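Long-range contacts in hemoglobin subunit alpha (Isurus oxyrinchus, PDB 3MKB), which probably binds oxygen reversibly at its haem and carries it in shark blood as one of two subunit types of a tetramer: residues Ala12-Leu17 and Ala65-Ala70; Ala26-Arg31 and Glu103-Thr108. All coordinates share one frame; numbering follows the deposited sequence.

Overall arrangement
Both contacts are buried helix pairings of one globin fold, and they share no helix. Contact 1 joins helix 4-19 to helix 53-70, contact 2 helix 21-35 to helix 97-112; helix 21-35 follows helix 4-19 and precedes helix 53-70, so the segments alternate along the chain. Their centres lie about 15 Å apart. Contact 1 is the smaller, an aliphatic seam with one exposed lysine at its margin, and no other subunit touches it. Contact 2 lies slightly nearer the middle of the chain, yet is the more polar: a threonine, an arginine and a glutamate line it, and the beta subunit packs against one side.

Contact 1 (Ala12-Leu17 and Ala65-Ala70); sequences AIAKIL and AVVSAA
Helices 12-17 and 65-70 run nearly antiparallel, their axes 9.3 Å apart at an angle of 151° between N-to-C directions, with A14 and V67 the closest residues along the backbones. This is the pairing of the A and E helices of the globin fold, made through small and branched aliphatic residues without a hydrogen bond between the segments. V67 carries the largest share of it. With CG1 anti to the backbone N (chi1 167°) and CG2 beside that N, its two methyls divide the work. CG2 lies against helix 12-17, 3.7 Å from CB of L17 and 3.7 Å from the carbonyl O of A14, so it meets a side-chain root and the backbone at once. CG1 lies on the side of K15, whose NZ comes within 3.8 Å of it. The lysine starts out pointing away from helix 65-70 and reaches back only because its chain bends at chi2, chi3 and chi4, crossing V67 at about a right angle; NZ also makes a long, weak ion pair with E71, one residue beyond the segment. An alanine in place of V67 would remove both methyls, including the one beside the lysine amine, and would probably loosen the packing against L17 and the A14 carbonyl. One turn along, two alanine methyls meet, CB of A14 3.8 Å from CB of A70. Towards the interior, L17 also packs on Y24 of helix 21-35, while V66 touches I131 of helix 118-135 and lies about 4 Å from the haem, so the seam runs from the exposed lysine to the edge of the haem surroundings. At that inner end, CD1 of L17 sits 4.4 Å from CG1 of V66, a looser touch than those around V67.

Contact 2 (Ala26-Arg31 and Glu103-Thr108); sequences AEALAR and ECILVT
OG1 of T108 is the polar centre of this contact between the B and G helices of the globin fold. It takes a weak, bent hydrogen bond from NE of R31, 3.3 Å from T108 OG1 with an N-H...O angle of 135°, and gives its own proton to the carbonyl O of C104, with T108 OG1 2.9 Å from C104 O. That carbonyl also accepts the helical bond from T108 N, so one oxygen serves two donors of the same residue. The R31 chain runs extended from CG to NE across helix 103-108; CG1 of V107 covers one guanidinium face, while T108 OG1 sits at the edge. Nearer the backbone, CB of R31 packs 3.7 Å from SG of C104. E27 slides past T108 in the opposite direction, its CD 3.7 Å from T108 CG2. A28 fills the middle with its short side chain: its CB lies 3.8 Å from CG1 of I105, and its carbonyl O is 3.3 Å from CB of C104. The short side chain of A28 is consistent with the close approach of the axes, 8.2 Å at 124°. In the next shell, E27 holds R31 by a salt bridge. NH2 of R31 reaches E27 OE2 at 2.6 Å, nearly in the guanidinium plane but 29° out of that of the carboxylate. H112 NE2 bonds the other carboxylate oxygen, OE1. Beyond these, R31 NH2 also bonds the carbonyl O of F112 of the beta subunit, whose F117 packs on R31 and V107. The arginine charge is thus balanced within its own helix, which would probably favour its staying protonated although buried, with the same NH2 linking the B-G crossing to the beta subunit.

Contact 1 (Ala12-Leu17 and Ala65-Ala70)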
loop_
_atom_site.group_PDB
_atom_site.type_symbol
_atom_site.label_atom_id
_atom_site.label_comp_id
_atom_site.label_asym_id
_atom_site.label_seq_id
_atom_site.Cartn_x
_atom_site.Cartn_y
_atom_site.Cartn_z
ATOM N N ALA A 12 -15.931 0.097 24.985
ATOM C CA ALA A 12 -15.051 -0.410 26.043
ATOM C C ALA A 12 -13.579 -0.069 25.770
ATOM O O ALA A 12 -12.898 0.396 26.676
ATOM C CB ALA A 12 -15.254 -1.965 26.249
ATOM N N ILE A 13 -13.089 -0.348 24.544
ATOM C CA ILE A 13 -11.726 0.071 24.123
ATOM C C ILE A 13 -11.486 1.589 24.323
ATOM O O ILE A 13 -10.438 1.978 24.859
ATOM C CB ILE A 13 -11.350 -0.366 22.656
ATOM C CG1 ILE A 13 -11.470 -1.889 22.431
ATOM C CG2 ILE A 13 -9.930 0.140 22.214
ATOM C CD1 ILE A 13 -10.460 -2.736 23.087
ATOM N N ALA A 14 -12.426 2.431 23.866
ATOM C CA ALA A 14 -12.325 3.900 24.050
ATOM C C ALA A 14 -12.124 4.306 25.504
ATOM O O ALA A 14 -11.304 5.165 25.831
ATOM C CB ALA A 14 -13.585 4.612 23.481
ATOM N N LYS A 15 -12.859 3.656 26.398
ATOM C CA LYS A 15 -12.735 3.946 27.811
ATOM C C LYS A 15 -11.355 3.566 28.336
ATOM O O LYS A 15 -10.801 4.266 29.172
ATOM C CB LYS A 15 -13.876 3.289 28.610
ATOM C CG LYS A 15 -15.235 4.062 28.593
ATOM C CD LYS A 15 -15.529 4.964 27.343
ATOM C CE LYS A 15 -15.006 6.403 27.556
ATOM N NZ LYS A 15 -14.555 7.136 26.317
ATOM N N ILE A 16 -10.775 2.484 27.830
ATOM C CA ILE A 16 -9.465 2.125 28.335
ATOM C C ILE A 16 -8.380 3.047 27.776
ATOM O O ILE A 16 -7.460 3.416 28.524
ATOM C CB ILE A 16 -9.134 0.561 28.335
ATOM C CG1 ILE A 16 -8.145 0.117 27.267
ATOM C CG2 ILE A 16 -10.362 -0.318 28.375
ATOM C CD1 ILE A 16 -6.815 -0.149 27.894
ATOM N N LEU A 17 -8.482 3.407 26.490
ATOM C CA LEU A 17 -7.567 4.387 25.863
ATOM C C LEU A 17 -7.605 5.734 26.616
ATOM O O LEU A 17 -6.543 6.368 26.866
ATOM C CB LEU A 17 -7.949 4.617 24.390
ATOM C CG LEU A 17 -7.565 3.498 23.412
ATOM C CD1 LEU A 17 -8.200 3.773 22.044
ATOM C CD2 LEU A 17 -6.029 3.389 23.297
ATOM N N ALA A 65 -8.055 11.864 20.152
ATOM C CA ALA A 65 -8.861 11.994 18.949
ATOM C C ALA A 65 -9.536 10.682 18.513
ATOM O O ALA A 65 -10.697 10.656 18.031
ATOM C CB ALA A 65 -8.021 12.604 17.783
ATOM N N VAL A 66 -8.814 9.571 18.635
ATOM C CA VAL A 66 -9.433 8.298 18.366
ATOM C C VAL A 66 -10.586 8.063 19.329
ATOM O O VAL A 66 -11.649 7.592 18.898
ATOM C CB VAL A 66 -8.426 7.090 18.397
ATOM C CG1 VAL A 66 -9.197 5.765 18.299
ATOM C CG2 VAL A 66 -7.495 7.220 17.219
ATOM N N VAL A 67 -10.405 8.424 20.585
ATOM C CA VAL A 67 -11.453 8.292 21.572
ATOM C C VAL A 67 -12.688 9.076 21.179
ATOM O O VAL A 67 -13.789 8.560 21.178
ATOM C CB VAL A 67 -10.952 8.640 22.966
ATOM C CG1 VAL A 67 -12.104 8.817 23.983
ATOM C CG2 VAL A 67 -9.969 7.600 23.442
ATOM N N SER A 68 -12.489 10.331 20.828
ATOM C CA SER A 68 -13.582 11.145 20.279
ATOM C C SER A 68 -14.266 10.630 19.031
ATOM O O SER A 68 -15.510 10.678 18.949
ATOM C CB SER A 68 -13.184 12.592 20.105
ATOM O OG SER A 68 -13.110 13.146 21.398
ATOM N N ALA A 69 -13.485 10.152 18.048
ATOM C CA ALA A 69 -14.063 9.458 16.923
ATOM C C ALA A 69 -14.997 8.311 17.382
ATOM O O ALA A 69 -16.096 8.123 16.820
ATOM C CB ALA A 69 -12.990 8.964 15.939
ATOM N N ALA A 70 -14.544 7.559 18.388
ATOM C CA ALA A 70 -15.328 6.486 18.976
ATOM C C ALA A 70 -16.669 7.032 19.543
ATOM O O ALA A 70 -17.710 6.385 19.422
ATOM C CB ALA A 70 -14.538 5.825 20.053
#

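Contact 2 (Ala26-Arg31 and Glu103-Thr108)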
loop_
_atom_site.group_PDB
_atom_site.type_symbol
_atom_site.label_atom_id
_atom_site.label_comp_id
_atom_site.label_asym_id
_atom_site.label_seq_id
_atom_site.Cartn_x
_atom_site.Cartn_y
_atom_site.Cartn_z
ATOM N N ALA A 26 2.124 7.316 22.702
ATOM C CA ALA A 26 3.572 7.411 22.564
ATOM C C ALA A 26 4.097 6.049 22.038
ATOM O O ALA A 26 4.980 5.994 21.212
ATOM C CB ALA A 26 4.176 7.721 23.878
ATOM N N GLU A 27 3.504 4.965 22.542
ATOM C CA GLU A 27 3.957 3.616 22.192
ATOM C C GLU A 27 3.611 3.314 20.733
ATOM O O GLU A 27 4.415 2.762 19.983
ATOM C CB GLU A 27 3.328 2.573 23.140
ATOM C CG GLU A 27 3.641 1.144 22.703
ATOM C CD GLU A 27 3.258 0.100 23.731
ATOM O OE1 GLU A 27 3.061 0.439 24.931
ATOM O OE2 GLU A 27 3.119 -1.068 23.325
ATOM N N ALA A 28 2.413 3.711 20.289
ATOM C CA ALA A 28 2.008 3.413 18.939
ATOM C C ALA A 28 2.909 4.200 17.986
ATOM O O ALA A 28 3.367 3.635 16.968
ATOM C CB ALA A 28 0.513 3.737 18.701
ATOM N N LEU A 29 3.189 5.471 18.305
ATOM C CA LEU A 29 4.039 6.283 17.401
ATOM C C LEU A 29 5.481 5.711 17.424
ATOM O O LEU A 29 6.156 5.697 16.386
ATOM C CB LEU A 29 4.028 7.774 17.804
ATOM C CG LEU A 29 2.773 8.621 17.484
ATOM C CD1 LEU A 29 2.786 9.871 18.424
ATOM C CD2 LEU A 29 2.683 8.995 15.947
ATOM N N ALA A 30 5.946 5.256 18.582
ATOM C CA ALA A 30 7.295 4.629 18.666
ATOM C C ALA A 30 7.382 3.363 17.759
ATOM O O ALA A 30 8.376 3.134 17.053
ATOM C CB ALA A 30 7.664 4.299 20.130
ATOM N N ARG A 31 6.325 2.558 17.778
ATOM C CA ARG A 31 6.165 1.460 16.798
ATOM C C ARG A 31 6.214 1.931 15.359
ATOM O O ARG A 31 6.988 1.367 14.598
ATOM C CB ARG A 31 4.895 0.632 17.062
ATOM C CG ARG A 31 4.843 -0.016 18.455
ATOM C CD ARG A 31 3.651 -1.042 18.575
ATOM N NE ARG A 31 3.657 -1.495 19.952
ATOM C CZ ARG A 31 4.523 -2.364 20.464
ATOM N NH1 ARG A 31 5.392 -2.980 19.694
ATOM N NH2 ARG A 31 4.478 -2.649 21.752
ATOM N N GLU A 103 -2.141 0.204 12.247
ATOM C CA GLU A 103 -1.650 -1.103 12.611
ATOM C C GLU A 103 -0.761 -1.077 13.864
ATOM O O GLU A 103 -0.811 -1.989 14.706
ATOM C CB GLU A 103 -0.904 -1.705 11.420
ATOM C CG GLU A 103 -0.528 -3.204 11.656
ATOM C CD GLU A 103 -1.748 -4.154 11.754
ATOM O OE1 GLU A 103 -1.610 -5.256 12.322
ATOM O OE2 GLU A 103 -2.818 -3.813 11.212
ATOM N N CYS A 104 0.033 -0.019 13.993
ATOM C CA CYS A 104 0.807 0.243 15.197
ATOM C C CYS A 104 -0.088 0.491 16.438
ATOM O O CYS A 104 0.272 0.067 17.488
ATOM C CB CYS A 104 1.768 1.445 15.005
ATOM S SG CYS A 104 3.051 0.999 13.875
ATOM N N ILE A 105 -1.254 1.123 16.281
ATOM C CA ILE A 105 -2.180 1.237 17.405
ATOM C C ILE A 105 -2.729 -0.132 17.770
ATOM O O ILE A 105 -2.843 -0.475 18.963
ATOM C CB ILE A 105 -3.390 2.222 17.086
ATOM C CG1 ILE A 105 -2.899 3.677 17.047
ATOM C CG2 ILE A 105 -4.447 2.133 18.228
ATOM C CD1 ILE A 105 -3.915 4.694 16.495
ATOM N N LEU A 106 -3.054 -0.934 16.759
ATOM C CA LEU A 106 -3.642 -2.256 17.012
ATOM C C LEU A 106 -2.611 -3.117 17.731
ATOM O O LEU A 106 -2.944 -3.821 18.679
ATOM C CB LEU A 106 -4.039 -2.928 15.717
ATOM C CG LEU A 106 -5.256 -2.254 15.019
ATOM C CD1 LEU A 106 -5.431 -2.965 13.697
ATOM C CD2 LEU A 106 -6.546 -2.357 15.892
ATOM N N VAL A 107 -1.372 -3.119 17.229
ATOM C CA VAL A 107 -0.315 -3.883 17.925
ATOM C C VAL A 107 -0.083 -3.463 19.385
ATOM O O VAL A 107 0.119 -4.291 20.268
ATOM C CB VAL A 107 0.986 -3.883 17.119
ATOM C CG1 VAL A 107 2.198 -4.387 18.029
ATOM C CG2 VAL A 107 0.754 -4.655 15.822
ATOM N N THR A 108 -0.092 -2.168 19.651
ATOM C CA THR A 108 -0.050 -1.648 21.017
ATOM C C THR A 108 -1.178 -2.234 21.850
ATOM O O THR A 108 -0.969 -2.595 23.023
ATOM C CB THR A 108 -0.132 -0.081 21.037
ATOM O OG1 THR A 108 0.969 0.465 20.312
ATOM C CG2 THR A 108 -0.227 0.519 22.457
#